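8-amino-8-demethylriboflavin N,N-dimethyltransferase (Streptomyces davawensis, PDB 4D7K) catalyses the two S-adenosylmethionine-dependent N-methylations that convert 8-amino-8-demethylriboflavin, by way of the monomethyl intermediate, into the antibiotic roseoflavin. Local coordinates at residues L38-A43 with L92-H97; R102-F107 with V160-Y165. All coordinates share one frame; numbering follows the deposited sequence.

How the contacts relate
From the N terminus the chain runs through helix 13-35 into the short helix 38-41, then through helices 49-56, 60-72 and 88-91 and the small antiparallel sheet of the dimerisation domain. Contact 1 closes this excursion, bringing the loop 92-97 back onto helix 38-41. Only a few residues later helix 102-107 opens contact 2, whose loop is purely helical in its regular structure and ends on the last turns of helix 149-165. The two loops therefore follow in series, neither nested nor crossed. The centres of the two contacts lie about 14 Å apart, and the contacts touch where Arg102 CD packs on Leu93 O and Ser95 OG. Contact 1 ties the dimerisation domain to itself; contact 2 joins two helices, both beside the second subunit.

Contact 1 of 2, residues L38-A43 with L92-H97; sequences LPDLLA and LLRSGH
Pro39 and Arg94 bring the two backbones closest, their CA atoms 5.5 Å apart, where the one-turn helix 38-41 meets an irregular loop. The helix gives way at Leu42, while the loop folds into a type I beta turn from Arg94 to His97. Pro39 meets the loop with CB and CG: CB lies 3.7 Å from Arg94 CG, and CG packs beside Leu93 CB and Leu93 O. The aliphatic part of Arg94 carries on past Pro39 O, and its CD comes to rest 3.9 Å from Ala43 CB. A bend at chi3 (-55°) turns NE off the line of the chain, and NE forms a salt bridge with Asp91. Asp40 handles the polar edge. Its OD1 accepts a weak bond from Ser95 N at 3.4 Å, and a water donates both to Asp40 OD2, at 2.6 Å, and to Leu93 O, at 2.7 Å. Leu86 of strand 83-86 touches both Pro39 and Arg94, placing the contact beside the small sheet of the winged-helix-like dimerisation domain. The probably charged Asp40 carboxylate thus meets the loop through a weak peptide N-H bond and a shared water, beside apolar packing, with the opposite charge of Arg94 near but not in contact.

Contact 2 of 2, residues R102-F107 with V160-Y165; sequences RGMTTF and VEFGQY
Glu161 points its carboxylate at the first turn of helix 102-107 and takes two consecutive peptide N-H groups, one on each oxygen. Glu161 OE2 accepts from Gly103 N at 2.8 Å and Glu161 OE1 from Met104 N at 2.7 Å, each through its syn lone pair, so the pair of bonds fixes the rotation of the carboxylate. An extended chain beyond CG (chi2 157°) carries CD out to the helix end. A carboxylate from another helix thus accepts N-H groups in the first turn, and the helix dipole would probably favour the negative charge there. The two helix segments run at 125° to each other, their axes 9.5 Å apart, joining helix 102-107 to the C-terminal part of helix 149-165, within the Rossmann-like methyltransferase family region. Met104 crosses Glu161 obliquely: its CB lies 3.4 Å from Glu161 OE1, while a bend at chi3 (64°) brings CE to Glu161 CB and the Phe162 ring. That methyl lies near Phe162 CD1 and 3.5 Å from Phe162 CE1, and SD sits 4.9 Å from the ring centroid in a Met-aromatic contact. Tyr18 of the second subunit packs on both Met104 and Phe162 and stacks its ring with Tyr165.

Contact 1 of 2, residues L38-A43 with L92-H97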
# COMPACT_ATOMS: atom_id res chain seq x y z
N LEU A 38 14.31 9.22 11.35
CA LEU A 38 14.93 8.12 12.07
C LEU A 38 16.12 7.49 11.32
O LEU A 38 17.11 7.15 11.95
CB LEU A 38 13.89 7.04 12.39
CG LEU A 38 12.87 7.49 13.44
CD1 LEU A 38 11.77 6.46 13.62
CD2 LEU A 38 13.56 7.76 14.76
N PRO A 39 16.02 7.33 9.98
CA PRO A 39 17.21 6.76 9.32
C PRO A 39 18.43 7.65 9.47
O PRO A 39 19.54 7.14 9.67
CB PRO A 39 16.79 6.68 7.85
CG PRO A 39 15.31 6.66 7.87
CD PRO A 39 14.93 7.54 9.01
N ASP A 40 18.23 8.96 9.38
CA ASP A 40 19.31 9.92 9.49
C ASP A 40 19.85 9.98 10.92
O ASP A 40 21.05 10.15 11.14
CB ASP A 40 18.83 11.30 9.02
CG ASP A 40 18.20 11.26 7.63
OD1 ASP A 40 18.94 11.40 6.63
OD2 ASP A 40 16.97 11.07 7.54
N LEU A 41 18.95 9.83 11.89
CA LEU A 41 19.35 9.80 13.30
C LEU A 41 20.15 8.53 13.61
O LEU A 41 20.93 8.50 14.55
CB LEU A 41 18.12 9.88 14.21
CG LEU A 41 17.43 11.23 14.38
CD1 LEU A 41 16.08 11.04 15.07
CD2 LEU A 41 18.30 12.19 15.17
N LEU A 42 19.96 7.48 12.81
CA LEU A 42 20.65 6.22 13.04
C LEU A 42 21.83 6.04 12.08
O LEU A 42 22.46 4.98 12.05
CB LEU A 42 19.67 5.05 12.89
CG LEU A 42 18.56 4.92 13.93
CD1 LEU A 42 17.48 3.96 13.45
CD2 LEU A 42 19.15 4.44 15.25
N ALA A 43 22.14 7.08 11.32
CA ALA A 43 23.16 7.01 10.27
C ALA A 43 24.55 6.64 10.78
O ALA A 43 25.37 6.12 10.02
CB ALA A 43 23.23 8.33 9.52
N LEU A 92 18.48 3.18 2.62
CA LEU A 92 18.09 3.87 1.39
C LEU A 92 17.07 4.98 1.65
O LEU A 92 16.74 5.75 0.74
CB LEU A 92 17.52 2.88 0.38
CG LEU A 92 18.46 1.78 -0.11
CD1 LEU A 92 17.71 0.82 -1.04
CD2 LEU A 92 19.67 2.38 -0.81
N LEU A 93 16.57 5.06 2.88
CA LEU A 93 15.60 6.09 3.22
C LEU A 93 16.30 7.28 3.87
O LEU A 93 15.64 8.18 4.39
CB LEU A 93 14.52 5.52 4.14
CG LEU A 93 13.63 4.44 3.50
CD1 LEU A 93 12.56 3.95 4.46
CD2 LEU A 93 13.00 4.95 2.22
N ARG A 94 17.63 7.28 3.85
CA ARG A 94 18.39 8.46 4.24
C ARG A 94 18.45 9.44 3.08
O ARG A 94 18.64 9.03 1.93
CB ARG A 94 19.81 8.11 4.68
CG ARG A 94 19.91 7.28 5.94
CD ARG A 94 21.37 7.09 6.36
NE ARG A 94 22.20 6.52 5.31
CZ ARG A 94 23.16 7.18 4.66
NH1 ARG A 94 23.41 8.45 4.96
NH2 ARG A 94 23.87 6.58 3.71
N SER A 95 18.30 10.72 3.37
CA SER A 95 18.41 11.75 2.35
C SER A 95 19.80 11.75 1.72
O SER A 95 19.94 11.95 0.51
CB SER A 95 18.12 13.13 2.96
OG SER A 95 17.10 13.04 3.95
N GLY A 96 20.82 11.49 2.53
CA GLY A 96 22.20 11.58 2.09
C GLY A 96 22.79 10.33 1.45
O GLY A 96 23.99 10.29 1.18
N HIS A 97 21.96 9.32 1.21
CA HIS A 97 22.42 8.11 0.54
C HIS A 97 22.53 8.35 -0.96
O HIS A 97 21.62 8.93 -1.56
CB HIS A 97 21.47 6.94 0.83
CG HIS A 97 22.02 5.60 0.44
ND1 HIS A 97 22.15 5.20 -0.87
CD2 HIS A 97 22.47 4.57 1.20
CE1 HIS A 97 22.67 3.98 -0.91
NE2 HIS A 97 22.86 3.58 0.33
O HOH W 1 14.97 9.89 6.43

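Contact 2 of 2, residues R102-F107 with V160-Y165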
# COMPACT_ATOMS: atom_id res chain seq x y z
N ARG A 102 14.19 7.92 -0.61
CA ARG A 102 13.34 8.55 0.39
C ARG A 102 12.23 9.34 -0.27
O ARG A 102 11.13 9.44 0.27
CB ARG A 102 14.17 9.47 1.30
CG ARG A 102 13.40 10.05 2.48
CD ARG A 102 14.23 11.06 3.27
NE ARG A 102 13.48 11.57 4.41
CZ ARG A 102 12.54 12.51 4.33
NH1 ARG A 102 12.24 13.06 3.16
NH2 ARG A 102 11.91 12.91 5.43
N GLY A 103 12.53 9.88 -1.45
CA GLY A 103 11.58 10.71 -2.17
C GLY A 103 10.29 10.00 -2.52
O GLY A 103 9.20 10.47 -2.19
N MET A 104 10.40 8.85 -3.18
CA MET A 104 9.22 8.11 -3.60
C MET A 104 8.47 7.51 -2.41
O MET A 104 7.26 7.30 -2.47
CB MET A 104 9.61 7.01 -4.59
CG MET A 104 10.25 5.80 -3.95
SD MET A 104 10.39 4.40 -5.07
CE MET A 104 11.51 5.07 -6.31
N THR A 105 9.19 7.25 -1.33
CA THR A 105 8.60 6.59 -0.17
C THR A 105 7.80 7.57 0.68
O THR A 105 6.84 7.18 1.35
CB THR A 105 9.70 5.89 0.67
OG1 THR A 105 10.44 5.00 -0.17
CG2 THR A 105 9.10 5.09 1.81
N THR A 106 8.17 8.85 0.64
CA THR A 106 7.45 9.87 1.40
C THR A 106 6.37 10.61 0.59
O THR A 106 5.30 10.89 1.13
CB THR A 106 8.41 10.93 1.98
OG1 THR A 106 9.22 11.48 0.93
CG2 THR A 106 9.31 10.31 3.04
N PHE A 107 6.65 10.91 -0.67
CA PHE A 107 5.74 11.75 -1.45
C PHE A 107 4.35 11.16 -1.61
O PHE A 107 3.34 11.84 -1.39
CB PHE A 107 6.31 12.04 -2.85
CG PHE A 107 5.34 12.78 -3.74
CD1 PHE A 107 5.11 14.13 -3.56
CD2 PHE A 107 4.65 12.12 -4.74
CE1 PHE A 107 4.21 14.81 -4.37
CE2 PHE A 107 3.75 12.79 -5.56
CZ PHE A 107 3.53 14.14 -5.37
N VAL A 160 13.86 11.78 -9.68
CA VAL A 160 15.26 11.38 -9.88
C VAL A 160 15.41 9.89 -9.62
O VAL A 160 16.11 9.19 -10.36
CB VAL A 160 16.21 12.17 -8.95
CG1 VAL A 160 17.63 11.57 -8.98
CG2 VAL A 160 16.24 13.65 -9.34
N GLU A 161 14.73 9.40 -8.59
CA GLU A 161 14.80 7.99 -8.19
C GLU A 161 14.21 7.06 -9.26
O GLU A 161 14.80 6.03 -9.57
CB GLU A 161 14.09 7.79 -6.85
CG GLU A 161 14.80 8.50 -5.70
CD GLU A 161 13.89 8.79 -4.52
OE1 GLU A 161 12.72 8.36 -4.54
OE2 GLU A 161 14.35 9.46 -3.56
N PHE A 162 13.05 7.42 -9.80
CA PHE A 162 12.43 6.65 -10.87
C PHE A 162 13.32 6.63 -12.11
O PHE A 162 13.40 5.62 -12.82
CB PHE A 162 11.05 7.21 -11.22
CG PHE A 162 10.00 6.94 -10.17
CD1 PHE A 162 9.88 5.69 -9.59
CD2 PHE A 162 9.15 7.95 -9.77
CE1 PHE A 162 8.91 5.45 -8.63
CE2 PHE A 162 8.18 7.72 -8.80
CZ PHE A 162 8.07 6.47 -8.24
N GLY A 163 14.00 7.74 -12.38
CA GLY A 163 14.93 7.81 -13.48
C GLY A 163 16.12 6.88 -13.29
O GLY A 163 16.58 6.25 -14.23
N GLN A 164 16.61 6.80 -12.06
CA GLN A 164 17.72 5.91 -11.75
C GLN A 164 17.26 4.46 -11.78
O GLN A 164 17.99 3.57 -12.23
CB GLN A 164 18.32 6.26 -10.38
CG GLN A 164 18.97 7.64 -10.31
CD GLN A 164 19.38 8.05 -8.89
OE1 GLN A 164 18.84 7.56 -7.90
NE2 GLN A 164 20.35 8.96 -8.80
N TYR A 165 16.03 4.22 -11.32
CA TYR A 165 15.51 2.86 -11.23
C TYR A 165 15.26 2.22 -12.60
O TYR A 165 15.34 1.00 -12.74
CB TYR A 165 14.22 2.84 -10.41
CG TYR A 165 13.66 1.45 -10.19
CD1 TYR A 165 14.16 0.65 -9.17
CD2 TYR A 165 12.65 0.94 -10.99
CE1 TYR A 165 13.66 -0.62 -8.95
CE2 TYR A 165 12.14 -0.33 -10.78
CZ TYR A 165 12.66 -1.11 -9.76
OH TYR A 165 12.16 -2.38 -9.54